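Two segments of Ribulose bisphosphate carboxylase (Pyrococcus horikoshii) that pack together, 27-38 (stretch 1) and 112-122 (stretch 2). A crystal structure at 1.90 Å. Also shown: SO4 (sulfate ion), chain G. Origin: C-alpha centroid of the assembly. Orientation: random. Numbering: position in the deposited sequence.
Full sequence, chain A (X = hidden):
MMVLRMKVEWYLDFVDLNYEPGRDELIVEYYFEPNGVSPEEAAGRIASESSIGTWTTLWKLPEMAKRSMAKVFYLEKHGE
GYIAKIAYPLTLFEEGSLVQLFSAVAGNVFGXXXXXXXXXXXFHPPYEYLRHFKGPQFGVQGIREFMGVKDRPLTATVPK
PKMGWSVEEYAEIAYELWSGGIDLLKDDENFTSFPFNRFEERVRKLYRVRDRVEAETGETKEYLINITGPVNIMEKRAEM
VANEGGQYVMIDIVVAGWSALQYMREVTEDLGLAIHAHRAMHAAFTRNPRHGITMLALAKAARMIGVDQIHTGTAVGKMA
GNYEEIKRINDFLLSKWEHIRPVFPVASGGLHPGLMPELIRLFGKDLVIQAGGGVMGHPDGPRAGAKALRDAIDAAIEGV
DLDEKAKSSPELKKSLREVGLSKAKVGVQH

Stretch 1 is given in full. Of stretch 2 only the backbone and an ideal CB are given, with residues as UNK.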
# COMPACT_ATOMS: atom_id res chain seq x y z
N ILE A 27 28.18 34.44 -2.18
CA ILE A 27 29.10 35.23 -1.37
C ILE A 27 28.86 35.02 0.11
O ILE A 27 27.73 35.05 0.59
CB ILE A 27 28.94 36.70 -1.74
CG1 ILE A 27 29.28 36.89 -3.22
CG2 ILE A 27 29.87 37.56 -0.88
CD1 ILE A 27 28.61 38.06 -3.79
N VAL A 28 29.93 34.79 0.85
CA VAL A 28 29.85 34.70 2.29
C VAL A 28 30.78 35.75 2.90
O VAL A 28 31.90 35.96 2.43
CB VAL A 28 30.23 33.28 2.76
CG1 VAL A 28 30.17 33.21 4.26
CG2 VAL A 28 29.34 32.25 2.11
N GLU A 29 30.28 36.43 3.93
CA GLU A 29 31.04 37.42 4.64
C GLU A 29 31.43 36.85 6.00
O GLU A 29 30.56 36.37 6.74
CB GLU A 29 30.26 38.72 4.79
CG GLU A 29 29.55 39.18 3.53
CD GLU A 29 28.91 40.55 3.65
OE1 GLU A 29 27.72 40.70 3.33
OE2 GLU A 29 29.62 41.49 4.07
N TYR A 30 32.72 36.90 6.31
CA TYR A 30 33.26 36.45 7.57
C TYR A 30 34.01 37.58 8.31
O TYR A 30 34.73 38.39 7.71
CB TYR A 30 34.26 35.31 7.34
CG TYR A 30 33.72 34.02 6.74
CD1 TYR A 30 33.15 33.02 7.55
CD2 TYR A 30 33.81 33.76 5.36
CE1 TYR A 30 32.64 31.83 7.02
CE2 TYR A 30 33.31 32.56 4.80
CZ TYR A 30 32.75 31.60 5.64
OH TYR A 30 32.29 30.40 5.12
N TYR A 31 33.87 37.60 9.62
CA TYR A 31 34.82 38.31 10.49
C TYR A 31 35.85 37.31 11.02
O TYR A 31 35.50 36.20 11.40
CB TYR A 31 34.08 38.92 11.70
CG TYR A 31 35.02 39.44 12.78
CD1 TYR A 31 35.34 38.67 13.88
CD2 TYR A 31 35.61 40.67 12.66
CE1 TYR A 31 36.25 39.14 14.88
CE2 TYR A 31 36.50 41.17 13.64
CZ TYR A 31 36.82 40.39 14.75
OH TYR A 31 37.70 40.85 15.71
N PHE A 32 37.12 37.69 11.13
CA PHE A 32 38.06 36.76 11.74
C PHE A 32 39.23 37.48 12.37
O PHE A 32 39.42 38.65 12.15
CB PHE A 32 38.56 35.71 10.70
CG PHE A 32 39.48 36.28 9.65
CD1 PHE A 32 38.96 36.79 8.49
CD2 PHE A 32 40.86 36.32 9.85
CE1 PHE A 32 39.81 37.35 7.52
CE2 PHE A 32 41.69 36.88 8.89
CZ PHE A 32 41.16 37.39 7.73
N GLU A 33 39.98 36.75 13.20
CA GLU A 33 41.24 37.23 13.78
C GLU A 33 42.28 36.11 13.52
O GLU A 33 42.03 34.97 13.90
CB GLU A 33 41.06 37.47 15.29
CG GLU A 33 39.88 38.40 15.63
CD GLU A 33 39.53 38.48 17.11
OE1 GLU A 33 40.19 37.76 17.92
OE2 GLU A 33 38.57 39.24 17.46
N PRO A 34 43.39 36.40 12.84
CA PRO A 34 44.40 35.35 12.58
C PRO A 34 45.16 34.98 13.83
O PRO A 34 45.26 35.78 14.75
CB PRO A 34 45.36 36.01 11.58
CG PRO A 34 45.24 37.45 11.85
CD PRO A 34 43.80 37.68 12.27
N ASN A 35 45.67 33.77 13.87
CA ASN A 35 46.50 33.33 14.98
C ASN A 35 47.80 32.78 14.45
O ASN A 35 47.87 31.65 14.04
CB ASN A 35 45.78 32.28 15.84
CG ASN A 35 46.69 31.71 16.92
OD1 ASN A 35 46.82 30.51 17.07
ND2 ASN A 35 47.38 32.59 17.63
N GLY A 36 48.84 33.60 14.44
CA GLY A 36 50.14 33.13 14.00
C GLY A 36 50.35 33.11 12.49
O GLY A 36 51.46 32.74 12.04
N VAL A 37 49.32 33.55 11.72
CA VAL A 37 49.41 33.72 10.26
C VAL A 37 48.88 35.08 9.76
O VAL A 37 48.14 35.76 10.46
CB VAL A 37 48.66 32.62 9.52
CG1 VAL A 37 49.14 31.27 9.96
CG2 VAL A 37 47.11 32.76 9.70
N SER A 38 49.32 35.47 8.56
CA SER A 38 48.96 36.79 7.99
C SER A 38 47.47 36.84 7.77
O SER A 38 46.85 35.79 7.67
CB SER A 38 49.69 37.04 6.65
OG SER A 38 49.15 36.24 5.63
N UNK A 112 39.53 25.86 12.85
CA UNK A 112 40.90 26.03 12.36
C UNK A 112 41.82 26.68 13.38
O UNK A 112 41.56 27.79 13.84
CB UNK A 112 40.89 26.87 11.08
N UNK A 113 42.86 25.95 13.77
CA UNK A 113 43.89 26.44 14.69
C UNK A 113 44.45 27.82 14.30
O UNK A 113 44.83 28.59 15.17
CB UNK A 113 45.04 25.43 14.76
N UNK A 114 44.53 28.13 13.01
CA UNK A 114 45.18 29.37 12.56
C UNK A 114 44.24 30.57 12.63
O UNK A 114 44.63 31.68 12.28
CB UNK A 114 45.69 29.21 11.13
N UNK A 115 43.00 30.36 13.05
CA UNK A 115 42.10 31.46 13.37
C UNK A 115 41.90 31.54 14.88
O UNK A 115 41.63 30.52 15.53
CB UNK A 115 40.76 31.29 12.66
N UNK A 116 42.03 32.73 15.44
CA UNK A 116 41.72 32.93 16.85
C UNK A 116 40.22 32.85 17.02
O UNK A 116 39.72 32.30 17.99
CB UNK A 116 42.26 34.27 17.36
N UNK A 117 39.51 33.45 16.07
CA UNK A 117 38.06 33.57 16.14
C UNK A 117 37.52 33.65 14.71
O UNK A 117 38.17 34.22 13.85
CB UNK A 117 37.64 34.79 16.96
N UNK A 118 36.28 33.21 14.50
CA UNK A 118 35.69 33.17 13.18
C UNK A 118 34.18 33.29 13.33
O UNK A 118 33.58 32.51 14.06
CB UNK A 118 36.08 31.89 12.44
N UNK A 119 33.59 34.26 12.64
CA UNK A 119 32.15 34.47 12.69
C UNK A 119 31.64 34.58 11.31
O UNK A 119 32.14 35.38 10.54
CB UNK A 119 31.78 35.71 13.50
N UNK A 120 30.60 33.82 10.96
CA UNK A 120 29.96 33.98 9.69
C UNK A 120 28.92 35.07 9.85
O UNK A 120 28.00 34.91 10.61
CB UNK A 120 29.34 32.67 9.20
N UNK A 121 29.08 36.16 9.12
CA UNK A 121 28.26 37.35 9.29
C UNK A 121 27.00 37.37 8.44
O UNK A 121 25.95 37.79 8.91
CB UNK A 121 29.10 38.59 8.97
N UNK A 122 27.12 36.92 7.20
CA UNK A 122 26.02 36.94 6.24
C UNK A 122 26.42 36.13 5.02
O UNK A 122 27.59 35.90 4.77
CB UNK A 122 25.65 38.37 5.85
S SO4 G . 31.94 41.95 14.72
O1 SO4 G . 32.15 42.05 16.17
O2 SO4 G . 33.23 41.79 14.06
O3 SO4 G . 31.10 40.78 14.42
O4 SO4 G . 31.35 43.20 14.25

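Position 112 opens a type I turn that closes at 115, and its CB has nothing of stretch 1 within reach, so the contact sets almost no preference; it is Met-112. Position 113 is equally free, its CB sideways to open space, and a polar or long chain suits; Lys-113 leads away.

At 114 the CB lies 4.1 Å from Val-37 CG2, so a small apolar group fits snugly, though the backbone does more here. Ala-114 supplies that methyl, and its O accepts from Asn-35 N at 2.8 Å.

The CB at 115 points away overall, yet passes 4.1 Å from Glu-33 O, with Phe-32 nearby. A branched or long apolar chain could reach that ring, and Leu-115 CD2 comes within 4.3 Å of Phe-32 CD2.

The chain turns a corner at 116. The CB faces Glu-33 O at 3.5 Å, but there is room beyond for a long chain to leave. Lys-116 does so, while its N donates to Glu-33 O at 2.7 Å.

Past the corner the chain runs antiparallel to stretch 1, as it did at 115. The CB at 117 shares a face with Glu-33 and sits 4.0 Å from Glu-33 OE1: an acceptor that calls for a donor, whether amide, hydroxyl or cation. Asn-117 meets it, ND2 donating to Glu-33 OE1 at 2.8 Å. Tyr-31 OH in turn donates to Glu-33 OE2 at 2.5 Å, holding the carboxylate from its other oxygen.

Position 118 shares the other face with Tyr-30 and Phe-32, so an aliphatic chain is favoured. Leu-118 CD1 fills the space between them, 3.7 Å from Tyr-30 CD1 and 4.0 Å from Phe-32 CB.

At 119 the CB is beside Tyr-31, with the sulfate farther out; a long cation or polar chain would suit. Arg-119 extends, and NH1 makes a weak 3.4 Å hydrogen bond to sulfate O3. Its backbone N and O both pair with Tyr-31.

The CB at 120 is 4.0 Å from Tyr-30 CE1, with Val-28 CG1 beyond, an apolar setting for leucine, isoleucine, valine or methionine. Leu-120 CD2 touches both, 3.9 Å from Tyr-30 CE1 and 3.8 Å from Val-28 CG1.

A bulge puts the CB at 121 toward stretch 1, 3.5 Å from Glu-29 O, and an apolar chain can cover the strand. Leu-121 CD1 lies 4.0 Å from Tyr-31 CB.

At 122 the CB is 4.0 Å from Glu-29 OE1, so charge alone would predict a cation or neutral polar group. The residue is Asp-122, its OD2 4.3 Å from Glu-29 OE1; one water bridges the like charges, donating to OD2 and weakly to OE1.

Stretch 2, residues 112-122: MKALKNLRLLD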
# COMPACT_ATOMS: atom_id res chain seq x y z
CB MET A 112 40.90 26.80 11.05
CG MET A 112 40.20 26.01 9.97
SD MET A 112 40.27 26.70 8.33
CE MET A 112 39.43 28.25 8.53
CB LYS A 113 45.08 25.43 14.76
CG LYS A 113 45.57 25.16 16.20
CD LYS A 113 46.79 24.21 16.26
CE LYS A 113 47.45 24.25 17.68
NZ LYS A 113 48.50 23.20 17.91
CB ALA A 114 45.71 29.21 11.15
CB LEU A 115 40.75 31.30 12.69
CG LEU A 115 40.75 31.11 11.17
CD1 LEU A 115 39.33 31.14 10.65
CD2 LEU A 115 41.55 32.17 10.52
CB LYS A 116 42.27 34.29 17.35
CG LYS A 116 42.63 34.34 18.83
CD LYS A 116 43.82 35.27 19.16
CE LYS A 116 43.77 35.70 20.66
NZ LYS A 116 45.09 36.25 21.22
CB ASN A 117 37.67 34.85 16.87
CG ASN A 117 37.82 34.75 18.39
OD1 ASN A 117 37.19 33.90 19.04
ND2 ASN A 117 38.70 35.59 18.96
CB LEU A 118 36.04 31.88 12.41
CG LEU A 118 35.35 31.79 11.03
CD1 LEU A 118 35.89 32.79 10.05
CD2 LEU A 118 35.40 30.41 10.43
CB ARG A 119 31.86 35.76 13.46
CG ARG A 119 30.45 35.81 14.03
CD ARG A 119 30.08 37.14 14.72
NE ARG A 119 28.88 36.98 15.51
CZ ARG A 119 28.11 37.98 15.96
NH1 ARG A 119 28.34 39.24 15.62
NH2 ARG A 119 27.04 37.69 16.70
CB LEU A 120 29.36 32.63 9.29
CG LEU A 120 28.30 32.33 8.21
CD1 LEU A 120 27.72 33.47 7.45
CD2 LEU A 120 28.83 31.26 7.28
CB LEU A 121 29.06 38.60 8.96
CG LEU A 121 30.33 38.78 9.75
CD1 LEU A 121 31.05 40.09 9.32
CD2 LEU A 121 30.01 38.78 11.27
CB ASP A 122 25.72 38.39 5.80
CG ASP A 122 24.27 38.62 5.32
OD1 ASP A 122 23.47 37.67 5.27
OD2 ASP A 122 23.83 39.74 4.96
O HOH W 1 25.38 41.88 5.45
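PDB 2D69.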